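Secreted protein from Streptomyces lividans is a mononuclear copper radical oxidase, homologous to galactose oxidase, that is required for glycan deposition at hyphal tips and for morphogenesis. One contact in two of its structures: PDB 4UNM (chain A, 1.77 Å), residues V467-H472 and L483-S488, and PDB 5LQI (chain B, 1.92 Å), residues V461-H466 and L477-S482. Both blocks share one frame: the second was fitted to the first on N, CA, C and O of the twelve residues, RMSD 0.08 Å. Numbering follows each deposited sequence.

Structure 1 (4UNM). With CU (copper (II) ion), chain C.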
loop_
_atom_site.group_PDB
_atom_site.type_symbol
_atom_site.label_atom_id
_atom_site.label_comp_id
_atom_site.label_asym_id
_atom_site.label_seq_id
_atom_site.Cartn_x
_atom_site.Cartn_y
_atom_site.Cartn_z
ATOM N N VAL A 467 -18.504 -4.408 -7.606
ATOM C CA VAL A 467 -17.409 -4.490 -8.538
ATOM C C VAL A 467 -16.264 -5.240 -7.871
ATOM O O VAL A 467 -15.977 -5.025 -6.677
ATOM C CB VAL A 467 -16.961 -3.088 -8.954
ATOM C CG1 VAL A 467 -15.754 -3.155 -9.873
ATOM C CG2 VAL A 467 -18.116 -2.358 -9.644
ATOM N N GLY A 468 -15.658 -6.159 -8.620
ATOM C CA GLY A 468 -14.505 -6.908 -8.156
ATOM C C GLY A 468 -13.244 -6.031 -8.083
ATOM O O GLY A 468 -12.982 -5.206 -8.970
ATOM N N ARG A 469 -12.469 -6.249 -7.021
ATOM C CA ARG A 469 -11.243 -5.483 -6.794
ATOM C C ARG A 469 -10.120 -6.350 -6.267
ATOM O O ARG A 469 -10.180 -6.850 -5.138
ATOM C CB ARG A 469 -11.490 -4.319 -5.856
ATOM C CG ARG A 469 -11.899 -3.069 -6.596
ATOM C CD ARG A 469 -12.352 -1.992 -5.634
ATOM N NE ARG A 469 -13.460 -2.419 -4.797
ATOM C CZ ARG A 469 -14.737 -2.146 -5.051
ATOM N NH1 ARG A 469 -15.077 -1.445 -6.124
ATOM N NH2 ARG A 469 -15.681 -2.570 -4.227
ATOM N N ASN A 470 -9.109 -6.526 -7.121
ATOM C CA ASN A 470 -7.924 -7.299 -6.773
ATOM C C ASN A 470 -6.696 -6.389 -6.744
ATOM O O ASN A 470 -6.666 -5.435 -5.922
ATOM C CB ASN A 470 -7.768 -8.606 -7.597
ATOM C CG ASN A 470 -7.590 -8.398 -9.093
ATOM O OD1 ASN A 470 -6.475 -8.177 -9.565
ATOM N ND2 ASN A 470 -8.687 -8.566 -9.878
ATOM N N TYR A 471 -5.711 -6.664 -7.586
ATOM C CA TYR A 471 -4.489 -5.894 -7.648
ATOM C C TYR A 471 -4.792 -4.444 -8.010
ATOM O O TYR A 471 -5.714 -4.160 -8.790
ATOM C CB TYR A 471 -3.555 -6.549 -8.685
ATOM C CG TYR A 471 -2.183 -5.927 -8.839
ATOM C CD1 TYR A 471 -1.339 -5.763 -7.747
ATOM C CD2 TYR A 471 -1.719 -5.530 -10.103
ATOM C CE1 TYR A 471 -0.073 -5.191 -7.917
ATOM C CE2 TYR A 471 -0.490 -4.968 -10.262
ATOM C CZ TYR A 471 0.324 -4.800 -9.156
ATOM O OH TYR A 471 1.544 -4.238 -9.341
ATOM N N HIS A 472 -4.013 -3.511 -7.473
ATOM C CA HIS A 472 -4.165 -2.081 -7.808
ATOM C C HIS A 472 -5.547 -1.521 -7.450
ATOM O O HIS A 472 -6.201 -0.830 -8.287
ATOM C CB HIS A 472 -3.866 -1.852 -9.299
ATOM C CG HIS A 472 -2.413 -1.803 -9.634
ATOM N ND1 HIS A 472 -1.949 -1.840 -10.933
ATOM C CD2 HIS A 472 -1.319 -1.757 -8.848
ATOM C CE1 HIS A 472 -0.634 -1.769 -10.929
ATOM N NE2 HIS A 472 -0.226 -1.726 -9.671
ATOM N N LEU A 483 -17.745 5.381 2.169
ATOM C CA LEU A 483 -16.401 4.996 1.705
ATOM C C LEU A 483 -16.337 4.823 0.242
ATOM O O LEU A 483 -17.273 4.276 -0.367
ATOM C CB LEU A 483 -15.971 3.688 2.370
ATOM C CG LEU A 483 -15.824 3.803 3.874
ATOM C CD1 LEU A 483 -17.040 3.216 4.581
ATOM C CD2 LEU A 483 -14.549 3.156 4.385
ATOM N N MET A 484 -15.232 5.264 -0.333
ATOM C CA MET A 484 -14.974 5.084 -1.715
ATOM C C MET A 484 -13.981 3.948 -1.946
ATOM O O MET A 484 -12.954 3.838 -1.256
ATOM C CB MET A 484 -14.465 6.388 -2.308
ATOM C CG MET A 484 -14.353 6.360 -3.794
ATOM S SD MET A 484 -12.788 5.709 -4.394
ATOM C CE MET A 484 -11.797 7.204 -4.300
ATOM N N PHE A 485 -14.299 3.141 -2.950
ATOM C CA PHE A 485 -13.474 2.044 -3.413
ATOM C C PHE A 485 -13.107 2.247 -4.858
ATOM O O PHE A 485 -13.949 2.666 -5.684
ATOM C CB PHE A 485 -14.229 0.715 -3.278
ATOM C CG PHE A 485 -14.371 0.248 -1.873
ATOM C CD1 PHE A 485 -15.194 0.914 -0.984
ATOM C CD2 PHE A 485 -13.662 -0.851 -1.427
ATOM C CE1 PHE A 485 -15.318 0.488 0.294
ATOM C CE2 PHE A 485 -13.779 -1.269 -0.124
ATOM C CZ PHE A 485 -14.599 -0.612 0.731
ATOM N N PHE A 486 -11.863 1.943 -5.193
ATOM C CA PHE A 486 -11.302 2.263 -6.523
ATOM C C PHE A 486 -10.424 1.147 -7.043
ATOM O O PHE A 486 -10.000 0.290 -6.272
ATOM C CB PHE A 486 -10.490 3.570 -6.497
ATOM C CG PHE A 486 -9.202 3.479 -5.710
ATOM C CD1 PHE A 486 -8.031 3.048 -6.327
ATOM C CD2 PHE A 486 -9.158 3.852 -4.369
ATOM C CE1 PHE A 486 -6.830 2.979 -5.622
ATOM C CE2 PHE A 486 -7.965 3.779 -3.663
ATOM C CZ PHE A 486 -6.816 3.324 -4.289
ATOM N N GLY A 487 -10.134 1.201 -8.349
ATOM C CA GLY A 487 -9.151 0.351 -8.982
ATOM C C GLY A 487 -9.574 -1.076 -9.316
ATOM O O GLY A 487 -10.772 -1.408 -9.333
ATOM N N SER A 488 -8.548 -1.882 -9.595
ATOM C CA SER A 488 -8.573 -3.322 -9.892
ATOM C C SER A 488 -8.016 -3.641 -11.291
ATOM O O SER A 488 -8.547 -3.194 -12.310
ATOM C CB SER A 488 -9.910 -3.997 -9.715
ATOM O OG SER A 488 -9.660 -5.393 -9.676
HETATM CU CU CU C . 1.789 -2.031 -9.066
HETATM O O HOH W 1 -11.109 -6.746 -11.405
HETATM O O HOH W 2 -13.343 -0.265 -8.129
HETATM O O HOH W 3 2.417 -2.151 -11.423
#

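Structure 2 (5LQI). It carries 1 engineered substitution outside these segments.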
loop_
_atom_site.group_PDB
_atom_site.type_symbol
_atom_site.label_atom_id
_atom_site.label_comp_id
_atom_site.label_asym_id
_atom_site.label_seq_id
_atom_site.Cartn_x
_atom_site.Cartn_y
_atom_site.Cartn_z
ATOM N N VAL B 461 -18.531 -4.413 -7.571
ATOM C CA VAL B 461 -17.380 -4.493 -8.494
ATOM C C VAL B 461 -16.283 -5.261 -7.793
ATOM O O VAL B 461 -16.000 -5.039 -6.617
ATOM C CB VAL B 461 -16.957 -3.075 -8.955
ATOM C CG1 VAL B 461 -15.719 -3.088 -9.848
ATOM C CG2 VAL B 461 -18.119 -2.408 -9.700
ATOM N N GLY B 462 -15.711 -6.213 -8.507
ATOM C CA GLY B 462 -14.536 -6.934 -8.077
ATOM C C GLY B 462 -13.275 -6.063 -8.056
ATOM O O GLY B 462 -13.046 -5.252 -8.972
ATOM N N ARG B 463 -12.501 -6.184 -6.986
ATOM C CA ARG B 463 -11.251 -5.476 -6.851
ATOM C C ARG B 463 -10.150 -6.404 -6.363
ATOM O O ARG B 463 -10.238 -6.934 -5.260
ATOM C CB ARG B 463 -11.384 -4.307 -5.915
ATOM C CG ARG B 463 -11.977 -3.073 -6.616
ATOM C CD ARG B 463 -12.342 -1.994 -5.633
ATOM N NE ARG B 463 -13.472 -2.400 -4.802
ATOM C CZ ARG B 463 -14.744 -2.197 -5.120
ATOM N NH1 ARG B 463 -15.050 -1.585 -6.246
ATOM N NH2 ARG B 463 -15.710 -2.593 -4.300
ATOM N N ASN B 464 -9.117 -6.560 -7.209
ATOM C CA ASN B 464 -7.911 -7.362 -6.894
ATOM C C ASN B 464 -6.658 -6.431 -6.825
ATOM O O ASN B 464 -6.638 -5.501 -6.020
ATOM C CB ASN B 464 -7.764 -8.652 -7.775
ATOM C CG ASN B 464 -7.632 -8.385 -9.273
ATOM O OD1 ASN B 464 -6.514 -8.105 -9.785
ATOM N ND2 ASN B 464 -8.759 -8.530 -10.017
ATOM N N TYR B 465 -5.621 -6.700 -7.618
ATOM C CA TYR B 465 -4.399 -5.914 -7.666
ATOM C C TYR B 465 -4.723 -4.459 -8.020
ATOM O O TYR B 465 -5.630 -4.177 -8.820
ATOM C CB TYR B 465 -3.481 -6.571 -8.733
ATOM C CG TYR B 465 -2.097 -6.014 -8.901
ATOM C CD1 TYR B 465 -1.291 -5.847 -7.826
ATOM C CD2 TYR B 465 -1.578 -5.707 -10.183
ATOM C CE1 TYR B 465 -0.005 -5.358 -7.953
ATOM C CE2 TYR B 465 -0.279 -5.214 -10.327
ATOM C CZ TYR B 465 0.475 -5.038 -9.193
ATOM O OH TYR B 465 1.755 -4.548 -9.247
ATOM N N HIS B 466 -3.983 -3.538 -7.425
ATOM C CA HIS B 466 -4.086 -2.099 -7.756
ATOM C C HIS B 466 -5.495 -1.531 -7.439
ATOM O O HIS B 466 -6.121 -0.827 -8.280
ATOM C CB HIS B 466 -3.703 -1.834 -9.212
ATOM C CG HIS B 466 -2.235 -1.901 -9.491
ATOM N ND1 HIS B 466 -1.751 -2.066 -10.764
ATOM C CD2 HIS B 466 -1.153 -1.780 -8.695
ATOM C CE1 HIS B 466 -0.429 -2.056 -10.750
ATOM N NE2 HIS B 466 -0.036 -1.886 -9.503
ATOM N N LEU B 477 -17.765 5.464 2.253
ATOM C CA LEU B 477 -16.434 5.046 1.789
ATOM C C LEU B 477 -16.396 4.860 0.277
ATOM O O LEU B 477 -17.344 4.359 -0.347
ATOM C CB LEU B 477 -15.963 3.733 2.494
ATOM C CG LEU B 477 -15.811 3.873 4.009
ATOM C CD1 LEU B 477 -17.039 3.305 4.712
ATOM C CD2 LEU B 477 -14.549 3.245 4.549
ATOM N N MET B 478 -15.302 5.307 -0.307
ATOM C CA MET B 478 -15.026 5.140 -1.712
ATOM C C MET B 478 -14.052 3.971 -1.966
ATOM O O MET B 478 -13.048 3.832 -1.287
ATOM C CB MET B 478 -14.438 6.449 -2.287
ATOM C CG MET B 478 -14.375 6.467 -3.792
ATOM S SD MET B 478 -12.795 5.795 -4.413
ATOM C CE MET B 478 -11.719 7.189 -4.063
ATOM N N PHE B 479 -14.358 3.174 -2.969
ATOM C CA PHE B 479 -13.514 2.072 -3.417
ATOM C C PHE B 479 -13.121 2.280 -4.870
ATOM O O PHE B 479 -13.914 2.748 -5.651
ATOM C CB PHE B 479 -14.288 0.748 -3.282
ATOM C CG PHE B 479 -14.378 0.273 -1.877
ATOM C CD1 PHE B 479 -15.174 0.966 -0.970
ATOM C CD2 PHE B 479 -13.675 -0.825 -1.453
ATOM C CE1 PHE B 479 -15.270 0.534 0.321
ATOM C CE2 PHE B 479 -13.762 -1.249 -0.144
ATOM C CZ PHE B 479 -14.524 -0.548 0.750
ATOM N N PHE B 480 -11.897 1.951 -5.212
ATOM C CA PHE B 480 -11.309 2.246 -6.556
ATOM C C PHE B 480 -10.404 1.135 -7.010
ATOM O O PHE B 480 -9.962 0.334 -6.195
ATOM C CB PHE B 480 -10.521 3.569 -6.541
ATOM C CG PHE B 480 -9.303 3.532 -5.699
ATOM C CD1 PHE B 480 -8.067 3.079 -6.237
ATOM C CD2 PHE B 480 -9.358 3.883 -4.359
ATOM C CE1 PHE B 480 -6.920 3.034 -5.461
ATOM C CE2 PHE B 480 -8.224 3.833 -3.563
ATOM C CZ PHE B 480 -7.001 3.391 -4.109
ATOM N N GLY B 481 -10.120 1.153 -8.323
ATOM C CA GLY B 481 -9.123 0.345 -8.982
ATOM C C GLY B 481 -9.553 -1.057 -9.357
ATOM O O GLY B 481 -10.746 -1.347 -9.437
ATOM N N SER B 482 -8.536 -1.900 -9.564
ATOM C CA SER B 482 -8.547 -3.327 -9.932
ATOM C C SER B 482 -7.949 -3.601 -11.289
ATOM O O SER B 482 -8.505 -3.190 -12.274
ATOM C CB SER B 482 -9.869 -4.056 -9.868
ATOM O OG SER B 482 -9.601 -5.439 -9.601
HETATM O O HOH W 4 -13.181 -0.350 -8.435
#

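Structure 1 (4UNM)
Ser488 and Asn470 join the loop 467-472, which leads into strand 473-477, to the end of strand 483-487 in one blade of the Kelch propeller. With its hydroxyl anti to the backbone N (chi1 -164°), Ser488 OG takes the Asn470 N-H in a nearly straight bond of 2.8 Å, and Ser488 N donates to His472 O at 2.9 Å. Water 1 is hydrogen-bonded to Ser488 OG at 2.6 Å. Arg469 runs along the strand: CB sits near Ser488 CB, CG lies 3.4 Å from Gly487 O, CD is 3.3 Å from Phe486 O, and after a bend at chi3 the guanidinium lays one face on Phe485 CB, CZ to CB 3.4 Å. Water 2 links Arg469 NH1 to Gly487 O, and Glu508 forms a salt bridge at NH2. Beyond this junction the loop delivers two copper ligands, Tyr471 OH at 2.2 Å and His472 NE2 at 2.1 Å from the metal, with Tyr259, His559 and water 3 completing the site. His472 ND1 is hydrogen-bonded to Asp489.

Structure 2 (5LQI)
Ser482 and Asn464 meet through one short bond: the hydroxyl of Ser482, anti to its own backbone N (chi1 -152°), receives the Asn464 N-H on OG at 2.7 Å, almost in line. Ser482 N in turn donates to His466 O at 2.9 Å. Arg463 follows the strand from its root outward. CB sits near Ser482 CB, CG comes to 3.5 Å from Gly481 O, and CD passes Phe480 O at 3.4 Å. A bend at chi3 then sets the guanidinium with one face on Phe479 CB, its CZ 3.5 Å from that carbon. Water 4 bridges Arg463 NH1 and Gly481 O, while Glu502 makes a salt bridge to NH2, so the charge is paired with Glu502. Farther along the loop stand Tyr465 and His466, with no metal modelled beside them in this apo form. His466 ND1 is hydrogen-bonded to Asp483.

Structure 1 against structure 2
The copper ion is what goes. In the first structure it is bound by Tyr471(A) OH at 2.2 Å and His472(A) NE2 at 2.1 Å; in the second, titled an apo form, no ion or ligand is modelled at that place, and these metal bonds have no counterpart at Tyr465(B) and His466(B). The two side chains give no measurable answer: both rings keep their place within the error. So do Ser488(A) and Ser482(B) behind them, and Asn470(A) and Asn464(B), and the hydroxyl bond persists, Asn470(A) N to Ser488(A) OG at 2.8 Å and Asn464(B) N to Ser482(B) OG at 2.7 Å. This is consistent with a loop whose shape is set largely by such bonds, though metal and sequence differ together: outside the segments Trp258(A) stands against the engineered Ala252(B). Water 2 and water 4 share one place. Water 3, a copper ligand, and water 1, on Ser488(A) OG, are modelled in the first structure alone.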